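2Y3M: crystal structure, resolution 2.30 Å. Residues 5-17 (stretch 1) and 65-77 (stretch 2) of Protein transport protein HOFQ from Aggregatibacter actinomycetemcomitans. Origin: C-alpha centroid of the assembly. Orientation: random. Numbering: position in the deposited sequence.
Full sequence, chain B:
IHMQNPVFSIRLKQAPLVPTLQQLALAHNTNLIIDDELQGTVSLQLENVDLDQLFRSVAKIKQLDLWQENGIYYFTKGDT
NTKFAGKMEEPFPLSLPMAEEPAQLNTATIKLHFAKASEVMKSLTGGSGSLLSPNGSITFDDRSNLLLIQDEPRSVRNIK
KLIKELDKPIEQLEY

Stretch 1 (5-17) NPVFSIRLKQAPL
Stretch 2, residues 65-77: DLWQENGIYYFTK

Two extended strands of one chain lie side by side and antiparallel, their axes 4.4 Å apart at closest approach and their N-to-C directions 153° apart. The register pairs Phe8 with Tyr74, Ser9 with Tyr73, Leu12 with Glu69 and Gln14 with Trp67, so the sum of partner numbers drops from 82 to 81 along the ladder: stretch 2 carries one extra residue at Asn70-Gly71.

Backbone bonds fix this register. Val7 and Phe75 bond reciprocally, Val7 N to Phe75 O at 2.9 Å and Phe75 N to Val7 O at 3.1 Å. Tyr73 N reaches Ser9 O at 2.7 Å, whereas the return bond, Ser9 N to Tyr73 O at 2.6 Å, is weak because its angle is only 127°. Beyond the irregularity, Lys13 N to Gln68 O and Gln68 N to Lys13 O both measure 2.9 Å, and Ala15 N to Leu66 O, 2.8 Å, is nearly straight. In between, Asn70 N to Arg11 O is weak at 3.3 Å, and a water fills the gap, accepting from Arg11 N at 2.7 Å and donating to Gly71 O at 2.9 Å. Gly71 keeps an extended backbone, phi/psi -57/158°.

Pro6, Phe8, Ile10, Leu12 and Gln14 share one face with Trp67, Glu69, Ile72 and Tyr74. Phe8 is m (chi2 -87°) and Tyr74 t (chi2 77°), which brings their rings obliquely together, centroids 4.7 Å apart and planes at 39°. Tyr74 CD1 lies over a face of the Phe8 ring, while Ile72 CG2 meets its edge, 4.0 Å from Phe8 CD1. The same Tyr74 rotamer carries its ring on to Pro6, with Pro6 CB 3.7 Å from Tyr74 CZ. Ile10, t,t, is extended, placing CD1 4.1 Å from Ile72 CG1 and 3.3 Å from Glu69 OE1.

Trp67, m with chi2 93°, presents a ring face to Gln14: Gln14 CG sits 3.8 Å from the centroid of the six-membered ring, 25° off its normal. Gln14 chi1 is off-well at -99°. Leu12, m,t, adds CB at 3.9 Å from Trp67 CE3. Just before the strand, Asp65 (chi1 t) accepts from the backbone, Trp67 N to Asp65 OD1 at 3.1 Å.

On the other face, Phe75 is p, and its ring end comes nearer to stretch 1: Ser9 CB lies at the ring edge, 3.7 Å from Phe75 CE1, and Val7 CG2 (chi1 m) is 3.9 Å from that atom. Gln68, also p, comes nearer at its end, with OE1 3.8 Å from Ala15 CB; Tyr73 and Lys13, both t, lead away.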

ATOM      1  N   ASN B   5      16.780  26.403 -10.815  1.00 77.17           N
ATOM      2  CA  ASN B   5      17.181  25.398  -9.787  1.00 71.00           C
ATOM      3  C   ASN B   5      16.857  23.954 -10.211  1.00 62.54           C
ATOM      4  O   ASN B   5      15.684  23.573 -10.284  1.00 63.73           O
ATOM      5  CB  ASN B   5      16.526  25.733  -8.444  1.00 79.15           C
ATOM      6  CG  ASN B   5      17.473  25.557  -7.269  1.00 80.33           C
ATOM      7  OD1 ASN B   5      18.651  25.915  -7.343  1.00 79.85           O
ATOM      8  ND2 ASN B   5      16.955  25.022  -6.168  1.00 84.14           N
ATOM      9  N   PRO B   6      17.899  23.148 -10.501  1.00 55.71           N
ATOM     10  CA  PRO B   6      17.739  21.769 -10.992  1.00 49.68           C
ATOM     11  C   PRO B   6      17.162  20.791  -9.961  1.00 47.69           C
ATOM     12  O   PRO B   6      17.528  20.837  -8.780  1.00 49.67           O
ATOM     13  CB  PRO B   6      19.166  21.362 -11.380  1.00 47.14           C
ATOM     14  CG  PRO B   6      20.050  22.246 -10.570  1.00 50.18           C
ATOM     15  CD  PRO B   6      19.318  23.551 -10.455  1.00 55.54           C
ATOM     16  N   VAL B   7      16.268  19.918 -10.427  1.00 44.81           N
ATOM     17  CA  VAL B   7      15.578  18.955  -9.571  1.00 43.27           C
ATOM     18  C   VAL B   7      15.679  17.527 -10.093  1.00 38.86           C
ATOM     19  O   VAL B   7      15.786  17.299 -11.301  1.00 38.44           O
ATOM     20  CB  VAL B   7      14.061  19.292  -9.391  1.00 47.31           C
ATOM     21  CG1 VAL B   7      13.867  20.618  -8.657  1.00 54.35           C
ATOM     22  CG2 VAL B   7      13.316  19.284 -10.736  1.00 47.99           C
ATOM     23  N   PHE B   8      15.651  16.573  -9.167  1.00 37.78           N
ATOM     24  CA  PHE B   8      15.444  15.173  -9.502  1.00 35.31           C
ATOM     25  C   PHE B   8      13.942  14.912  -9.518  1.00 35.00           C
ATOM     26  O   PHE B   8      13.187  15.487  -8.734  1.00 37.10           O
ATOM     27  CB  PHE B   8      16.149  14.258  -8.499  1.00 36.70           C
ATOM     28  CG  PHE B   8      17.655  14.339  -8.555  1.00 39.04           C
ATOM     29  CD1 PHE B   8      18.375  13.533  -9.437  1.00 39.77           C
ATOM     30  CD2 PHE B   8      18.352  15.222  -7.727  1.00 41.39           C
ATOM     31  CE1 PHE B   8      19.769  13.602  -9.493  1.00 44.08           C
ATOM     32  CE2 PHE B   8      19.744  15.303  -7.776  1.00 44.92           C
ATOM     33  CZ  PHE B   8      20.456  14.492  -8.661  1.00 46.31           C
ATOM     34  N   SER B   9      13.512  14.051 -10.430  1.00 34.21           N
ATOM     35  CA  SER B   9      12.098  13.783 -10.635  1.00 34.92           C
ATOM     36  C   SER B   9      11.873  12.298 -10.842  1.00 34.00           C
ATOM     37  O   SER B   9      12.617  11.652 -11.576  1.00 34.93           O
ATOM     38  CB  SER B   9      11.589  14.548 -11.849  1.00 38.15           C
ATOM     39  OG  SER B   9      10.183  14.647 -11.813  1.00 42.06           O
ATOM     40  N   ILE B  10      10.850  11.761 -10.186  1.00 33.78           N
ATOM     41  CA  ILE B  10      10.488  10.360 -10.362  1.00 33.63           C
ATOM     42  C   ILE B  10       8.966  10.174 -10.384  1.00 34.68           C
ATOM     43  O   ILE B  10       8.230  10.780  -9.598  1.00 35.28           O
ATOM     44  CB  ILE B  10      11.180   9.448  -9.309  1.00 33.73           C
ATOM     45  CG1 ILE B  10      10.923   7.963  -9.615  1.00 35.63           C
ATOM     46  CG2 ILE B  10      10.767   9.842  -7.893  1.00 33.93           C
ATOM     47  CD1 ILE B  10      11.722   7.000  -8.754  1.00 38.84           C
ATOM     48  N   ARG B  11       8.510   9.352 -11.321  1.00 36.55           N
ATOM     49  CA  ARG B  11       7.098   9.049 -11.465  1.00 39.19           C
ATOM     50  C   ARG B  11       6.778   7.714 -10.796  1.00 37.66           C
ATOM     51  O   ARG B  11       7.453   6.712 -11.033  1.00 37.95           O
ATOM     52  CB  ARG B  11       6.714   9.045 -12.947  1.00 45.07           C
ATOM     53  CG  ARG B  11       5.236   8.808 -13.227  1.00 51.43           C
ATOM     54  CD  ARG B  11       4.892   9.167 -14.668  1.00 61.68           C
ATOM     55  NE  ARG B  11       4.907  10.615 -14.879  1.00 66.53           N
ATOM     56  CZ  ARG B  11       3.820  11.383 -14.893  1.00 73.97           C
ATOM     57  NH1 ARG B  11       2.617  10.848 -14.716  1.00 78.31           N
ATOM     58  NH2 ARG B  11       3.932  12.689 -15.091  1.00 78.54           N
ATOM     59  N   LEU B  12       5.766   7.724  -9.936  1.00 37.89           N
ATOM     60  CA  LEU B  12       5.246   6.506  -9.324  1.00 38.00           C
ATOM     61  C   LEU B  12       3.892   6.179  -9.938  1.00 41.57           C
ATOM     62  O   LEU B  12       2.949   6.967  -9.845  1.00 44.59           O
ATOM     63  CB  LEU B  12       5.114   6.654  -7.798  1.00 37.87           C
ATOM     64  CG  LEU B  12       6.334   6.946  -6.908  1.00 37.36           C
ATOM     65  CD1 LEU B  12       5.938   6.876  -5.435  1.00 40.47           C
ATOM     66  CD2 LEU B  12       7.483   5.990  -7.184  1.00 37.25           C
ATOM     67  N   LYS B  13       3.811   5.022 -10.586  1.00 43.44           N
ATOM     68  CA  LYS B  13       2.564   4.544 -11.175  1.00 48.21           C
ATOM     69  C   LYS B  13       1.966   3.476 -10.262  1.00 47.27           C
ATOM     70  O   LYS B  13       2.707   2.689  -9.666  1.00 45.13           O
ATOM     71  CB  LYS B  13       2.823   3.976 -12.577  1.00 53.68           C
ATOM     72  CG  LYS B  13       1.579   3.894 -13.467  1.00 62.34           C
ATOM     73  CD  LYS B  13       1.861   3.236 -14.817  1.00 71.72           C
ATOM     74  CE  LYS B  13       2.430   4.231 -15.832  1.00 77.65           C
ATOM     75  NZ  LYS B  13       2.358   3.724 -17.239  1.00 90.64           N
ATOM     76  N   GLN B  14       0.640   3.456 -10.133  1.00 73.37           N
ATOM     77  CA  GLN B  14      -0.019   2.414  -9.343  1.00 70.30           C
ATOM     78  C   GLN B  14      -0.008   1.086 -10.081  1.00 68.78           C
ATOM     79  O   GLN B  14      -0.446   0.998 -11.227  1.00 71.11           O
ATOM     80  CB  GLN B  14      -1.448   2.802  -8.953  1.00 71.94           C
ATOM     81  CG  GLN B  14      -1.564   3.352  -7.532  1.00 75.54           C
ATOM     82  CD  GLN B  14      -2.975   3.282  -6.973  1.00 80.12           C
ATOM     83  OE1 GLN B  14      -3.947   3.161  -7.717  1.00 82.36           O
ATOM     84  NE2 GLN B  14      -3.089   3.361  -5.651  1.00 84.84           N
ATOM     85  N   ALA B  15       0.510   0.064  -9.410  1.00 67.44           N
ATOM     86  CA  ALA B  15       0.639  -1.274  -9.978  1.00 68.34           C
ATOM     87  C   ALA B  15      -0.721  -1.932 -10.234  1.00 66.28           C
ATOM     88  O   ALA B  15      -1.698  -1.618  -9.550  1.00 64.06           O
ATOM     89  CB  ALA B  15       1.496  -2.143  -9.063  1.00 69.61           C
ATOM     90  N   PRO B  16      -0.795  -2.835 -11.234  1.00 69.68           N
ATOM     91  CA  PRO B  16      -2.035  -3.589 -11.468  1.00 69.71           C
ATOM     92  C   PRO B  16      -2.375  -4.494 -10.283  1.00 65.41           C
ATOM     93  O   PRO B  16      -1.552  -5.301  -9.847  1.00 65.38           O
ATOM     94  CB  PRO B  16      -1.720  -4.417 -12.720  1.00 76.77           C
ATOM     95  CG  PRO B  16      -0.612  -3.679 -13.393  1.00 81.96           C
ATOM     96  CD  PRO B  16       0.210  -3.105 -12.278  1.00 76.67           C
ATOM     97  N   LEU B  17      -3.586  -4.342  -9.769  1.00 64.51           N
ATOM     98  CA  LEU B  17      -3.988  -4.995  -8.528  1.00 62.60           C
ATOM     99  C   LEU B  17      -4.622  -6.382  -8.723  1.00 62.97           C
ATOM    100  O   LEU B  17      -4.276  -7.330  -8.015  1.00 61.72           O
ATOM    101  CB  LEU B  17      -4.908  -4.059  -7.718  1.00 64.46           C
ATOM    102  CG  LEU B  17      -6.126  -3.417  -8.407  1.00 70.19           C
ATOM    103  CD1 LEU B  17      -7.384  -4.236  -8.152  1.00 73.45           C
ATOM    104  CD2 LEU B  17      -6.340  -1.983  -7.933  1.00 75.14           C
ATOM    105  N   ASP B  65       3.510  -3.986  -2.174  1.00 60.25           N
ATOM    106  CA  ASP B  65       3.955  -2.696  -2.687  1.00 58.13           C
ATOM    107  C   ASP B  65       3.082  -2.292  -3.876  1.00 53.84           C
ATOM    108  O   ASP B  65       3.070  -2.961  -4.909  1.00 54.07           O
ATOM    109  CB  ASP B  65       5.438  -2.724  -3.074  1.00 61.16           C
ATOM    110  CG  ASP B  65       6.067  -1.332  -3.075  1.00 60.71           C
ATOM    111  OD1 ASP B  65       5.512  -0.412  -3.719  1.00 55.61           O
ATOM    112  OD2 ASP B  65       7.121  -1.159  -2.425  1.00 66.71           O
ATOM    113  N   LEU B  66       2.361  -1.187  -3.709  1.00 52.02           N
ATOM    114  CA  LEU B  66       1.384  -0.719  -4.690  1.00 50.05           C
ATOM    115  C   LEU B  66       1.982   0.139  -5.816  1.00 48.42           C
ATOM    116  O   LEU B  66       1.288   0.470  -6.781  1.00 48.23           O
ATOM    117  CB  LEU B  66       0.252   0.047  -3.983  1.00 50.40           C
ATOM    118  CG  LEU B  66      -0.610  -0.680  -2.936  1.00 53.52           C
ATOM    119  CD1 LEU B  66      -1.499   0.308  -2.208  1.00 55.78           C
ATOM    120  CD2 LEU B  66      -1.458  -1.815  -3.533  1.00 53.49           C
ATOM    121  N   TRP B  67       3.263   0.482  -5.708  1.00 48.65           N
ATOM    122  CA  TRP B  67       3.858   1.459  -6.619  1.00 47.05           C
ATOM    123  C   TRP B  67       5.024   0.922  -7.432  1.00 49.11           C
ATOM    124  O   TRP B  67       5.929   0.278  -6.899  1.00 52.37           O
ATOM    125  CB  TRP B  67       4.291   2.700  -5.841  1.00 46.86           C
ATOM    126  CG  TRP B  67       3.196   3.249  -4.990  1.00 47.37           C
ATOM    127  CD1 TRP B  67       2.950   2.954  -3.681  1.00 50.22           C
ATOM    128  CD2 TRP B  67       2.177   4.170  -5.394  1.00 46.31           C
ATOM    129  NE1 TRP B  67       1.848   3.640  -3.239  1.00 51.75           N
ATOM    130  CE2 TRP B  67       1.353   4.397  -4.269  1.00 49.43           C
ATOM    131  CE3 TRP B  67       1.886   4.833  -6.596  1.00 44.50           C
ATOM    132  CZ2 TRP B  67       0.251   5.260  -4.307  1.00 51.16           C
ATOM    133  CZ3 TRP B  67       0.795   5.696  -6.634  1.00 46.32           C
ATOM    134  CH2 TRP B  67      -0.014   5.898  -5.492  1.00 49.78           C
ATOM    135  N   GLN B  68       4.989   1.191  -8.731  1.00 49.06           N
ATOM    136  CA  GLN B  68       6.134   0.932  -9.591  1.00 52.32           C
ATOM    137  C   GLN B  68       6.780   2.245 -10.006  1.00 50.26           C
ATOM    138  O   GLN B  68       6.100   3.239 -10.277  1.00 47.18           O
ATOM    139  CB  GLN B  68       5.764   0.067 -10.802  1.00 57.02           C
ATOM    140  CG  GLN B  68       4.519   0.498 -11.570  1.00 57.33           C
ATOM    141  CD  GLN B  68       3.896  -0.650 -12.360  1.00 64.95           C
ATOM    142  OE1 GLN B  68       3.943  -1.811 -11.942  1.00 67.49           O
ATOM    143  NE2 GLN B  68       3.306  -0.326 -13.506  1.00 69.42           N
ATOM    144  N   GLU B  69       8.105   2.247 -10.023  1.00 52.99           N
ATOM    145  CA  GLU B  69       8.856   3.454 -10.317  1.00 51.98           C
ATOM    146  C   GLU B  69       9.578   3.360 -11.653  1.00 55.56           C
ATOM    147  O   GLU B  69      10.213   2.348 -11.967  1.00 61.42           O
ATOM    148  CB  GLU B  69       9.829   3.798  -9.180  1.00 53.81           C
ATOM    149  CG  GLU B  69      10.393   2.604  -8.410  1.00 59.90           C
ATOM    150  CD  GLU B  69      11.494   2.990  -7.431  1.00 65.82           C
ATOM    151  OE1 GLU B  69      12.272   3.923  -7.724  1.00 66.56           O
ATOM    152  OE2 GLU B  69      11.592   2.344  -6.367  1.00 70.48           O
ATOM    153  N   ASN B  70       9.445   4.420 -12.442  1.00 56.13           N
ATOM    154  CA  ASN B  70      10.182   4.575 -13.682  1.00 55.56           C
ATOM    155  C   ASN B  70      11.525   5.235 -13.371  1.00 50.12           C
ATOM    156  O   ASN B  70      11.803   5.550 -12.212  1.00 47.67           O
ATOM    157  CB  ASN B  70       9.358   5.398 -14.676  1.00 60.11           C
ATOM    158  CG  ASN B  70       8.053   4.705 -15.072  1.00 68.27           C
ATOM    159  OD1 ASN B  70       6.970   5.288 -14.973  1.00 73.35           O
ATOM    160  ND2 ASN B  70       8.154   3.450 -15.508  1.00 70.40           N
ATOM    161  N   GLY B  71      12.363   5.432 -14.382  1.00 50.05           N
ATOM    162  CA  GLY B  71      13.665   6.066 -14.172  1.00 46.33           C
ATOM    163  C   GLY B  71      13.571   7.447 -13.543  1.00 43.19           C
ATOM    164  O   GLY B  71      12.530   8.106 -13.616  1.00 44.61           O
ATOM    165  N   ILE B  72      14.659   7.881 -12.914  1.00 40.60           N
ATOM    166  CA  ILE B  72      14.740   9.231 -12.362  1.00 38.94           C
ATOM    167  C   ILE B  72      15.127  10.224 -13.462  1.00 39.17           C
ATOM    168  O   ILE B  72      15.942   9.923 -14.336  1.00 40.12           O
ATOM    169  CB  ILE B  72      15.713   9.328 -11.164  1.00 38.22           C
ATOM    170  CG1 ILE B  72      15.361   8.302 -10.083  1.00 40.03           C
ATOM    171  CG2 ILE B  72      15.697  10.730 -10.554  1.00 38.37           C
ATOM    172  CD1 ILE B  72      16.274   7.094 -10.052  1.00 41.45           C
ATOM    173  N   TYR B  73      14.512  11.401 -13.415  1.00 39.52           N
ATOM    174  CA  TYR B  73      14.728  12.440 -14.404  1.00 40.90           C
ATOM    175  C   TYR B  73      15.353  13.653 -13.703  1.00 39.02           C
ATOM    176  O   TYR B  73      14.844  14.115 -12.686  1.00 39.39           O
ATOM    177  CB  TYR B  73      13.382  12.773 -15.069  1.00 45.45           C
ATOM    178  CG  TYR B  73      13.416  13.676 -16.287  1.00 50.98           C
ATOM    179  CD1 TYR B  73      14.288  13.434 -17.354  1.00 54.46           C
ATOM    180  CD2 TYR B  73      12.534  14.754 -16.395  1.00 57.02           C
ATOM    181  CE1 TYR B  73      14.299  14.266 -18.485  1.00 60.36           C
ATOM    182  CE2 TYR B  73      12.533  15.590 -17.518  1.00 62.66           C
ATOM    183  CZ  TYR B  73      13.418  15.341 -18.557  1.00 64.09           C
ATOM    184  OH  TYR B  73      13.418  16.167 -19.660  1.00 70.72           O
ATOM    185  N   TYR B  74      16.475  14.138 -14.229  1.00 38.39           N
ATOM    186  CA  TYR B  74      17.171  15.295 -13.654  1.00 37.65           C
ATOM    187  C   TYR B  74      17.222  16.441 -14.667  1.00 39.74           C
ATOM    188  O   TYR B  74      17.836  16.322 -15.728  1.00 41.01           O
ATOM    189  CB  TYR B  74      18.576  14.900 -13.173  1.00 37.37           C
ATOM    190  CG  TYR B  74      19.424  16.053 -12.674  1.00 38.79           C
ATOM    191  CD1 TYR B  74      19.214  16.617 -11.406  1.00 39.39           C
ATOM    192  CD2 TYR B  74      20.442  16.579 -13.468  1.00 40.00           C
ATOM    193  CE1 TYR B  74      20.000  17.685 -10.955  1.00 41.96           C
ATOM    194  CE2 TYR B  74      21.229  17.643 -13.030  1.00 42.22           C
ATOM    195  CZ  TYR B  74      21.006  18.192 -11.780  1.00 43.41           C
ATOM    196  OH  TYR B  74      21.803  19.240 -11.367  1.00 46.57           O
ATOM    197  N   PHE B  75      16.562  17.547 -14.333  1.00 41.29           N
ATOM    198  CA  PHE B  75      16.376  18.653 -15.269  1.00 44.79           C
ATOM    199  C   PHE B  75      16.148  19.963 -14.523  1.00 47.22           C
ATOM    200  O   PHE B  75      15.957  19.963 -13.304  1.00 47.21           O
ATOM    201  CB  PHE B  75      15.190  18.356 -16.202  1.00 48.54           C
ATOM    202  CG  PHE B  75      13.841  18.440 -15.530  1.00 50.73           C
ATOM    203  CD1 PHE B  75      13.437  17.472 -14.611  1.00 48.47           C
ATOM    204  CD2 PHE B  75      12.972  19.490 -15.821  1.00 56.89           C
ATOM    205  CE1 PHE B  75      12.191  17.551 -13.991  1.00 52.28           C
ATOM    206  CE2 PHE B  75      11.724  19.576 -15.209  1.00 61.20           C
ATOM    207  CZ  PHE B  75      11.333  18.606 -14.292  1.00 59.25           C
ATOM    208  N   THR B  76      16.157  21.075 -15.260  1.00 58.37           N
ATOM    209  CA  THR B  76      15.861  22.392 -14.695  1.00 62.45           C
ATOM    210  C   THR B  76      14.389  22.739 -14.897  1.00 68.48           C
ATOM    211  O   THR B  76      13.889  22.759 -16.027  1.00 69.93           O
ATOM    212  CB  THR B  76      16.775  23.491 -15.286  1.00 61.69           C
ATOM    213  OG1 THR B  76      18.137  23.184 -14.979  1.00 57.78           O
ATOM    214  CG2 THR B  76      16.444  24.862 -14.706  1.00 66.62           C
ATOM    215  N   LYS B  77      13.715  23.015 -13.781  1.00 72.85           N
ATOM    216  CA  LYS B  77      12.277  23.263 -13.747  1.00 79.92           C
ATOM    217  C   LYS B  77      11.942  24.668 -14.245  1.00 84.58           C
ATOM    218  O   LYS B  77      11.992  24.945 -15.446  1.00 84.27           O
ATOM    219  CB  LYS B  77      11.769  23.073 -12.317  1.00 83.62           C
ATOM    220  CG  LYS B  77      10.300  22.732 -12.191  1.00 90.74           C
ATOM    221  CD  LYS B  77       9.925  22.573 -10.725  1.00 95.70           C
ATOM    222  CE  LYS B  77       8.428  22.725 -10.499  1.00105.73           C
ATOM    223  NZ  LYS B  77       7.666  21.525 -10.943  1.00107.16           N
TER
HETATM  224  O   HOH W   1      10.035   9.503 -13.560  1.00 44.05           O